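Local coordinates for ABC transporter periplasmic substrate-binding protein (Desulfovibrio alaskensis, PDB 5MY5) that binds tungstate in the periplasm with high selectivity and probably hands it to the membrane part of an ABC transporter for uptake, at residues Pro47-Thr50 against Gly54-Leu57; Val76-Val81 against Asp240-Phe245; Ala85-Phe90 against Thr97-Leu102. The protein carries 2 engineered substitutions. One frame throughout, in Å; residues are numbered along the deposited sequence.

All three contacts join helices to one mixed sheet of the periplasmic binding-protein fold. Interactions 1 and 2 lie on the same side of the chain's centre, about 12 Å apart between centres, and pack directly on each other: Phe49 CE1 lies 3.6 Å from Phe245 CA in the buried part. Interaction 3 is nested in the long loop that interaction 2 closes, its centre about 12 Å from that of interaction 2; strand 78-81 is followed by helix 84-92, and Leu79 CD1 meets Phe90 CZ at 3.7 Å. Interactions 1 and 3 are separate, their nearest atoms about 10 Å apart. No tungstate is bound in this structure; all three join parts of the scaffold, the first two largely by packing and the third by a salt bridge.

Interaction 1 (Pro47-Thr50 against Gly54-Leu57)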
loop_
_atom_site.group_PDB
_atom_site.type_symbol
_atom_site.label_atom_id
_atom_site.label_comp_id
_atom_site.label_asym_id
_atom_site.label_seq_id
_atom_site.Cartn_x
_atom_site.Cartn_y
_atom_site.Cartn_z
ATOM N N PRO A 47 -11.049 16.759 -6.034
ATOM C CA PRO A 47 -11.962 17.737 -6.685
ATOM C C PRO A 47 -13.348 17.153 -6.903
ATOM O O PRO A 47 -14.359 17.865 -6.800
ATOM C CB PRO A 47 -11.306 18.004 -8.055
ATOM C CG PRO A 47 -9.934 17.500 -7.962
ATOM C CD PRO A 47 -9.834 16.522 -6.820
ATOM N N GLN A 48 -13.439 15.842 -7.110
ATOM C CA GLN A 48 -14.765 15.219 -7.245
ATOM C C GLN A 48 -15.566 15.238 -5.909
ATOM O O GLN A 48 -16.785 15.489 -5.850
ATOM C CB GLN A 48 -14.678 13.785 -7.764
ATOM C CG GLN A 48 -13.827 13.636 -9.056
ATOM C CD GLN A 48 -13.725 12.239 -9.699
ATOM O OE1 GLN A 48 -14.689 11.723 -10.272
ATOM N NE2 GLN A 48 -12.488 11.680 -9.727
ATOM N N PHE A 49 -14.876 14.935 -4.807
ATOM C CA PHE A 49 -15.464 15.026 -3.478
ATOM C C PHE A 49 -15.965 16.458 -3.256
ATOM O O PHE A 49 -17.098 16.649 -2.732
ATOM C CB PHE A 49 -14.384 14.656 -2.404
ATOM C CG PHE A 49 -14.843 14.826 -0.962
ATOM C CD1 PHE A 49 -15.903 14.197 -0.481
ATOM C CD2 PHE A 49 -14.165 15.751 -0.101
ATOM C CE1 PHE A 49 -16.334 14.349 0.834
ATOM C CE2 PHE A 49 -14.564 15.873 1.208
ATOM C CZ PHE A 49 -15.648 15.152 1.683
ATOM N N THR A 50 -15.185 17.475 -3.594
ATOM C CA THR A 50 -15.599 18.862 -3.351
ATOM C C THR A 50 -16.804 19.249 -4.263
ATOM O O THR A 50 -17.771 19.873 -3.765
ATOM C CB THR A 50 -14.468 19.856 -3.591
ATOM O OG1 THR A 50 -13.424 19.608 -2.656
ATOM C CG2 THR A 50 -14.954 21.311 -3.413
ATOM N N GLY A 54 -19.380 19.859 -1.442
ATOM C CA GLY A 54 -18.989 21.195 -1.085
ATOM C C GLY A 54 -17.830 21.280 -0.155
ATOM O O GLY A 54 -17.487 22.371 0.215
ATOM N N ILE A 55 -17.286 20.159 0.287
ATOM C CA ILE A 55 -16.267 20.144 1.320
ATOM C C ILE A 55 -14.924 20.102 0.642
ATOM O O ILE A 55 -14.727 19.311 -0.234
ATOM C CB ILE A 55 -16.439 18.898 2.248
ATOM C CG1 ILE A 55 -17.794 18.918 2.917
ATOM C CG2 ILE A 55 -15.255 18.864 3.253
ATOM C CD1 ILE A 55 -18.132 17.575 3.525
ATOM N N GLU A 56 -13.982 20.997 1.036
ATOM C CA GLU A 56 -12.603 20.982 0.586
ATOM C C GLU A 56 -11.771 19.954 1.425
ATOM O O GLU A 56 -11.855 19.991 2.648
ATOM C CB GLU A 56 -11.942 22.379 0.737
ATOM C CG GLU A 56 -10.479 22.396 0.249
ATOM C CD GLU A 56 -9.721 23.717 0.524
ATOM O OE1 GLU A 56 -10.280 24.625 1.130
ATOM O OE2 GLU A 56 -8.503 23.730 0.269
ATOM N N LEU A 57 -11.068 19.048 0.741
ATOM C CA LEU A 57 -10.200 18.050 1.422
ATOM C C LEU A 57 -8.771 18.494 1.301
ATOM O O LEU A 57 -8.257 18.679 0.211
ATOM C CB LEU A 57 -10.340 16.674 0.773
ATOM C CG LEU A 57 -9.470 15.547 1.319
ATOM C CD1 LEU A 57 -9.868 15.129 2.734
ATOM C CD2 LEU A 57 -9.450 14.306 0.400
HETATM O O HOH W 1 -10.986 18.936 -2.095
#
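Thr50 and Gly54 are joined by a backbone hydrogen bond, Gly54 N to Thr50 O at 2.8 Å. A second bond is made by a side chain: Thr50 OG1 donates to Ile55 O over 2.8 Å, approaching from a point tilted 31° out of the carbonyl plane. The hydroxyl can reach the following chain because it lies beside its own backbone N (chi1 -64°). The same OG1 accepts from a water at 2.6 Å, and that water takes the N-H of Leu57, so the small polar side chain of threonine serves two peptide groups of the outgoing segment.

These bonds manage the exit from helix 41-53 into strand 56-62, a helix-to-strand connection of the alpha/beta fold of periplasmic binding proteins. Gly54 is where the chain leaves helical geometry; its positive phi is easily adopted by a residue without a side chain.

Apolar packing occupies the inner side. Phe49 swings its ring out opposite its backbone N (chi1 175°), bringing CE2 and CZ, the outer part of the ring, obliquely against Ile55: CE2 of Phe49 is 3.7 Å from CG2 of Ile55, while Phe49 CZ touches both CB and CD1 of that residue. The branched isoleucine thus spreads along the ring's far end, and CB of Leu57 approaches Phe49 CD2 at 4.0 Å. Helix 239-250 adds Phe245, edge-to-face with Phe49, whereas Glu56 points away from segment 47-50 and forms a salt bridge with Arg58.

Interaction 2 (Val76-Val81 against Asp240-Phe245); sequences VDILLV and DLADKF
This is a buried, largely apolar strand-to-helix contact, in which Ile78 at the start of strand 78-81 meets Ala242 and Phe245 of helix 239-250. The helix lies against the sheet of the binding-protein fold, and the two partners are brought together across 158 residues between the segments. The backbones come closest at Ile78 and Ala242, whose CA atoms are 5.9 Å apart, a separation that the small methyl of alanine permits. That methyl points at the strand, so that Ala242 CB rests 3.7 Å from Asp77 O and 4.1 Å from Ile78 CB.

Isoleucine suits the strand position because its longer branch reaches past the methyl of alanine. CG1 extends away from the backbone N (chi1 -167°), and the chain continues nearly straight, carrying CD1 alongside the helix, where it meets Ala242 O and the ring of Phe245, about one turn on. Ile78 CD1 is 3.7 Å from Ala242 O and also 3.7 Å from CD2 of Phe245. The aromatic side chain crosses that of Ile78 at about a right angle, and the methyl meets the ring at CD2. Phe245 also packs on Leu28 and Met30 of strand 27-33, which extends the same hydrophobic layer to a neighbouring strand.

Between strand and helix the contact consists of van der Waals contacts of methyl and ring carbons with each other and with two backbone carbonyl oxygens, with 224 Å² of surface buried in all. The carboxylate of Asp77, in the loop just before the strand, is bonded to Met29 N through OD2 and to Lys238 N through OD1, outside the two segments, while its O takes part in the packing. With no polar bond between the segments, the fit depends on shape: a methyl set close to the strand and a long branch reaching the phenylalanine.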
loop_
_atom_site.group_PDB
_atom_site.type_symbol
_atom_site.label_atom_id
_atom_site.label_comp_id
_atom_site.label_asym_id
_atom_site.label_seq_id
_atom_site.Cartn_x
_atom_site.Cartn_y
_atom_site.Cartn_z
ATOM N N VAL A 76 -5.832 16.422 12.885
ATOM C CA VAL A 76 -6.643 16.085 11.725
ATOM C C VAL A 76 -7.975 15.474 12.129
ATOM O O VAL A 76 -8.184 15.003 13.259
ATOM C CB VAL A 76 -5.883 15.120 10.749
ATOM C CG1 VAL A 76 -4.631 15.723 10.185
ATOM C CG2 VAL A 76 -5.622 13.755 11.401
ATOM N N ASP A 77 -8.931 15.501 11.208
ATOM C CA ASP A 77 -10.226 14.970 11.384
ATOM C C ASP A 77 -10.426 13.483 11.006
ATOM O O ASP A 77 -11.374 12.825 11.421
ATOM C CB ASP A 77 -11.201 15.788 10.522
ATOM C CG ASP A 77 -11.101 17.294 10.798
ATOM O OD1 ASP A 77 -11.277 17.695 11.994
ATOM O OD2 ASP A 77 -10.833 18.089 9.870
ATOM N N ILE A 78 -9.547 13.008 10.128
ATOM C CA ILE A 78 -9.700 11.641 9.542
ATOM C C ILE A 78 -8.349 11.130 9.092
ATOM O O ILE A 78 -7.486 11.883 8.697
ATOM C CB ILE A 78 -10.709 11.715 8.356
ATOM C CG1 ILE A 78 -11.127 10.335 7.969
ATOM C CG2 ILE A 78 -10.163 12.538 7.233
ATOM C CD1 ILE A 78 -12.282 10.345 6.979
ATOM N N LEU A 79 -8.232 9.821 9.164
ATOM C CA LEU A 79 -7.081 9.117 8.658
ATOM C C LEU A 79 -7.531 8.333 7.401
ATOM O O LEU A 79 -8.583 7.723 7.381
ATOM C CB LEU A 79 -6.577 8.065 9.686
ATOM C CG LEU A 79 -6.149 8.571 11.023
ATOM C CD1 LEU A 79 -5.474 7.446 11.829
ATOM C CD2 LEU A 79 -5.319 9.805 11.011
ATOM N N LEU A 80 -6.585 8.233 6.488
ATOM C CA LEU A 80 -6.748 7.240 5.345
ATOM C C LEU A 80 -5.429 6.513 5.329
ATOM O O LEU A 80 -4.418 7.012 4.874
ATOM C CB LEU A 80 -7.023 7.974 4.010
ATOM C CG LEU A 80 -7.188 7.038 2.816
ATOM C CD1 LEU A 80 -8.366 6.088 2.947
ATOM C CD2 LEU A 80 -7.293 7.956 1.543
ATOM N N VAL A 81 -5.460 5.253 5.779
ATOM C CA VAL A 81 -4.193 4.523 5.988
ATOM C C VAL A 81 -4.377 3.067 5.598
ATOM O O VAL A 81 -5.463 2.686 5.130
ATOM C CB VAL A 81 -3.670 4.635 7.443
ATOM C CG1 VAL A 81 -3.204 6.081 7.723
ATOM C CG2 VAL A 81 -4.752 4.259 8.383
ATOM N N ASP A 240 -18.635 15.445 11.435
ATOM C CA ASP A 240 -19.675 15.353 10.415
ATOM C C ASP A 240 -19.029 15.440 8.998
ATOM O O ASP A 240 -19.430 14.743 8.127
ATOM C CB ASP A 240 -20.673 16.485 10.584
ATOM C CG ASP A 240 -21.517 16.314 11.778
ATOM O OD1 ASP A 240 -21.709 15.166 12.253
ATOM O OD2 ASP A 240 -22.032 17.340 12.233
ATOM N N LEU A 241 -17.980 16.260 8.833
ATOM C CA LEU A 241 -17.227 16.345 7.531
ATOM C C LEU A 241 -16.543 14.954 7.316
ATOM O O LEU A 241 -16.519 14.443 6.197
ATOM C CB LEU A 241 -16.225 17.389 7.472
ATOM C CG LEU A 241 -16.718 18.793 7.705
ATOM C CD1 LEU A 241 -15.669 19.841 7.557
ATOM C CD2 LEU A 241 -17.973 19.121 6.915
ATOM N N ALA A 242 -15.905 14.416 8.361
ATOM C CA ALA A 242 -15.227 13.099 8.216
ATOM C C ALA A 242 -16.149 12.009 7.790
ATOM O O ALA A 242 -15.913 11.193 6.844
ATOM C CB ALA A 242 -14.513 12.777 9.519
ATOM N N ASP A 243 -17.307 11.977 8.470
ATOM C CA ASP A 243 -18.320 11.003 8.111
ATOM C C ASP A 243 -18.825 11.204 6.660
ATOM O O ASP A 243 -19.094 10.235 6.027
ATOM C CB ASP A 243 -19.571 11.105 9.021
ATOM C CG ASP A 243 -19.342 10.613 10.431
ATOM O OD1 ASP A 243 -18.304 9.902 10.620
ATOM O OD2 ASP A 243 -20.195 10.996 11.343
ATOM N N LYS A 244 -18.914 12.458 6.191
ATOM C CA LYS A 244 -19.318 12.728 4.820
ATOM C C LYS A 244 -18.334 12.154 3.830
ATOM O O LYS A 244 -18.710 11.617 2.777
ATOM C CB LYS A 244 -19.550 14.200 4.626
ATOM C CG LYS A 244 -20.100 14.634 3.282
ATOM C CD LYS A 244 -21.560 14.216 2.997
ATOM C CE LYS A 244 -22.593 14.675 4.053
ATOM N NZ LYS A 244 -22.761 16.194 4.127
ATOM N N PHE A 245 -17.042 12.248 4.126
ATOM C CA PHE A 245 -16.020 11.686 3.260
ATOM C C PHE A 245 -16.176 10.162 3.215
ATOM O O PHE A 245 -15.980 9.589 2.152
ATOM C CB PHE A 245 -14.573 12.101 3.709
ATOM C CG PHE A 245 -13.506 11.556 2.863
ATOM C CD1 PHE A 245 -13.225 12.114 1.636
ATOM C CD2 PHE A 245 -12.778 10.490 3.279
ATOM C CE1 PHE A 245 -12.214 11.593 0.833
ATOM C CE2 PHE A 245 -11.717 10.027 2.494
ATOM C CZ PHE A 245 -11.454 10.541 1.298
#

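Interaction 3 (Ala85-Phe90 against Thr97-Leu102)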
loop_
_atom_site.group_PDB
_atom_site.type_symbol
_atom_site.label_atom_id
_atom_site.label_comp_id
_atom_site.label_asym_id
_atom_site.label_seq_id
_atom_site.Cartn_x
_atom_site.Cartn_y
_atom_site.Cartn_z
ATOM N N ALA A 85 -3.274 -3.677 11.791
ATOM C CA ALA A 85 -3.012 -3.831 13.244
ATOM C C ALA A 85 -2.895 -2.506 13.974
ATOM O O ALA A 85 -3.480 -2.324 15.051
ATOM C CB ALA A 85 -1.757 -4.689 13.510
ATOM N N ALA A 86 -2.132 -1.566 13.382
ATOM C CA ALA A 86 -1.984 -0.255 13.996
ATOM C C ALA A 86 -3.345 0.476 13.997
ATOM O O ALA A 86 -3.628 1.199 14.916
ATOM C CB ALA A 86 -1.003 0.507 13.229
ATOM N N GLU A 87 -4.119 0.289 12.924
ATOM C CA GLU A 87 -5.426 0.902 12.891
ATOM C C GLU A 87 -6.380 0.412 14.027
ATOM O O GLU A 87 -7.076 1.177 14.693
ATOM C CB GLU A 87 -6.103 0.692 11.564
ATOM C CG GLU A 87 -5.399 1.356 10.381
ATOM C CD GLU A 87 -6.013 0.881 9.070
ATOM O OE1 GLU A 87 -7.265 0.675 9.104
ATOM O OE2 GLU A 87 -5.363 0.754 8.010
ATOM N N LYS A 88 -6.331 -0.910 14.234
ATOM C CA LYS A 88 -7.123 -1.510 15.339
ATOM C C LYS A 88 -6.694 -0.966 16.738
ATOM O O LYS A 88 -7.524 -0.582 17.580
ATOM C CB LYS A 88 -7.103 -3.030 15.303
ATOM C CG LYS A 88 -7.822 -3.639 14.153
ATOM C CD LYS A 88 -7.428 -5.093 14.041
ATOM C CE LYS A 88 -8.161 -5.763 12.900
ATOM N NZ LYS A 88 -7.377 -6.941 12.452
ATOM N N ALA A 89 -5.386 -0.843 16.938
ATOM C CA ALA A 89 -4.884 -0.185 18.155
ATOM C C ALA A 89 -5.298 1.256 18.321
ATOM O O ALA A 89 -5.669 1.684 19.438
ATOM C CB ALA A 89 -3.379 -0.286 18.236
ATOM N N PHE A 90 -5.389 2.001 17.184
ATOM C CA PHE A 90 -5.843 3.375 17.229
ATOM C C PHE A 90 -7.285 3.514 17.677
ATOM O O PHE A 90 -7.666 4.355 18.441
ATOM C CB PHE A 90 -5.587 4.008 15.828
ATOM C CG PHE A 90 -5.856 5.459 15.731
ATOM C CD1 PHE A 90 -4.919 6.425 16.007
ATOM C CD2 PHE A 90 -7.135 5.899 15.222
ATOM C CE1 PHE A 90 -5.200 7.760 15.846
ATOM C CE2 PHE A 90 -7.389 7.219 15.073
ATOM C CZ PHE A 90 -6.451 8.135 15.361
ATOM N N THR A 97 -13.023 6.379 15.773
ATOM C CA THR A 97 -14.299 5.819 16.053
ATOM C C THR A 97 -14.374 4.400 15.519
ATOM O O THR A 97 -14.763 3.422 16.196
ATOM C CB THR A 97 -15.384 6.692 15.394
ATOM O OG1 THR A 97 -15.159 6.717 13.974
ATOM C CG2 THR A 97 -15.208 8.173 15.909
ATOM N N ALA A 98 -13.939 4.179 14.265
ATOM C CA ALA A 98 -14.023 2.881 13.642
ATOM C C ALA A 98 -13.319 2.905 12.272
ATOM O O ALA A 98 -13.132 4.008 11.678
ATOM C CB ALA A 98 -15.441 2.417 13.462
ATOM N N ARG A 99 -12.924 1.725 11.820
ATOM C CA ARG A 99 -12.285 1.544 10.523
ATOM C C ARG A 99 -13.362 1.218 9.534
ATOM O O ARG A 99 -14.137 0.263 9.737
ATOM C CB ARG A 99 -11.313 0.361 10.464
ATOM C CG ARG A 99 -10.189 0.398 11.451
ATOM C CD ARG A 99 -9.584 -0.976 11.518
ATOM N NE ARG A 99 -8.919 -1.329 10.298
ATOM C CZ ARG A 99 -8.851 -2.508 9.713
ATOM N NH1 ARG A 99 -9.463 -3.556 10.257
ATOM N NH2 ARG A 99 -8.116 -2.684 8.647
ATOM N N THR A 100 -13.383 1.921 8.392
ATOM C CA THR A 100 -14.202 1.536 7.241
ATOM C C THR A 100 -13.280 1.154 6.100
ATOM O O THR A 100 -12.601 2.007 5.542
ATOM C CB THR A 100 -15.185 2.684 6.822
ATOM O OG1 THR A 100 -16.064 2.959 7.925
ATOM C CG2 THR A 100 -16.001 2.323 5.692
ATOM N N GLN A 101 -13.367 -0.085 5.680
ATOM C CA GLN A 101 -12.566 -0.533 4.557
ATOM C C GLN A 101 -13.132 0.001 3.275
ATOM O O GLN A 101 -14.373 0.045 3.096
ATOM C CB GLN A 101 -12.490 -2.062 4.527
ATOM C CG GLN A 101 -11.455 -2.606 5.521
ATOM C CD GLN A 101 -11.928 -2.600 6.965
ATOM O OE1 GLN A 101 -12.906 -3.283 7.310
ATOM N NE2 GLN A 101 -11.217 -1.891 7.828
ATOM N N LEU A 102 -12.281 0.397 2.371
ATOM C CA LEU A 102 -12.650 1.170 1.130
ATOM C C LEU A 102 -12.129 0.557 -0.176
ATOM O O LEU A 102 -12.895 0.338 -1.153
ATOM C CB LEU A 102 -12.358 2.651 1.244
ATOM C CG LEU A 102 -13.102 3.403 2.304
ATOM C CD1 LEU A 102 -12.527 4.810 2.485
ATOM C CD2 LEU A 102 -14.611 3.492 1.912
HETATM O O HOH W 2 -6.826 -0.870 6.490
HETATM O O HOH W 3 -8.232 -6.565 9.474
#
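Arg99 reaches from the loop just before strand 100-112 to Glu87 and Lys88 on helix 84-92. From CB, which points toward the helix, the chain runs on through CG of Arg99, whose neighbour is Glu87 OE1 at 3.8 Å. CD of Arg99 lies 3.7 Å from Glu87 OE1 and also touches Glu87 CB and, farther off, Lys88 CG. A bend at chi3 (68°) then turns the guanidinium so that NE faces the carboxylate: Arg99 NE donates to Glu87 OE1 over 2.9 Å, nearly straight at 169°. The oxygen lies in the guanidinium plane but is approached from 42° above the carboxylate plane, so this salt bridge has one principal bond and is not a flat, two-pronged pair.

At the tip, Arg99 NH2 donates to a water 3.1 Å away that in turn donates to Glu87 OE2, giving the carboxylate a second, indirect link to the arginine. Arg99 NH1 approaches Lys88 CE at 3.7 Å. Lys88 NZ donates to another water, with which Arg99 NH1 makes a weak bond, so solvent stands beside two like charges. Arginine suits the site, having a long flexible chain for the span and several N-H groups for the acid and water.

Glu87 OE2 also accepts from Ala83 N just before its helix, while its side chain rests on Val81, Ser225 and Ile227 of strands 78-81 and 221-228; Arg99 meanwhile touches Pro84 and Val91 of helix 84-92.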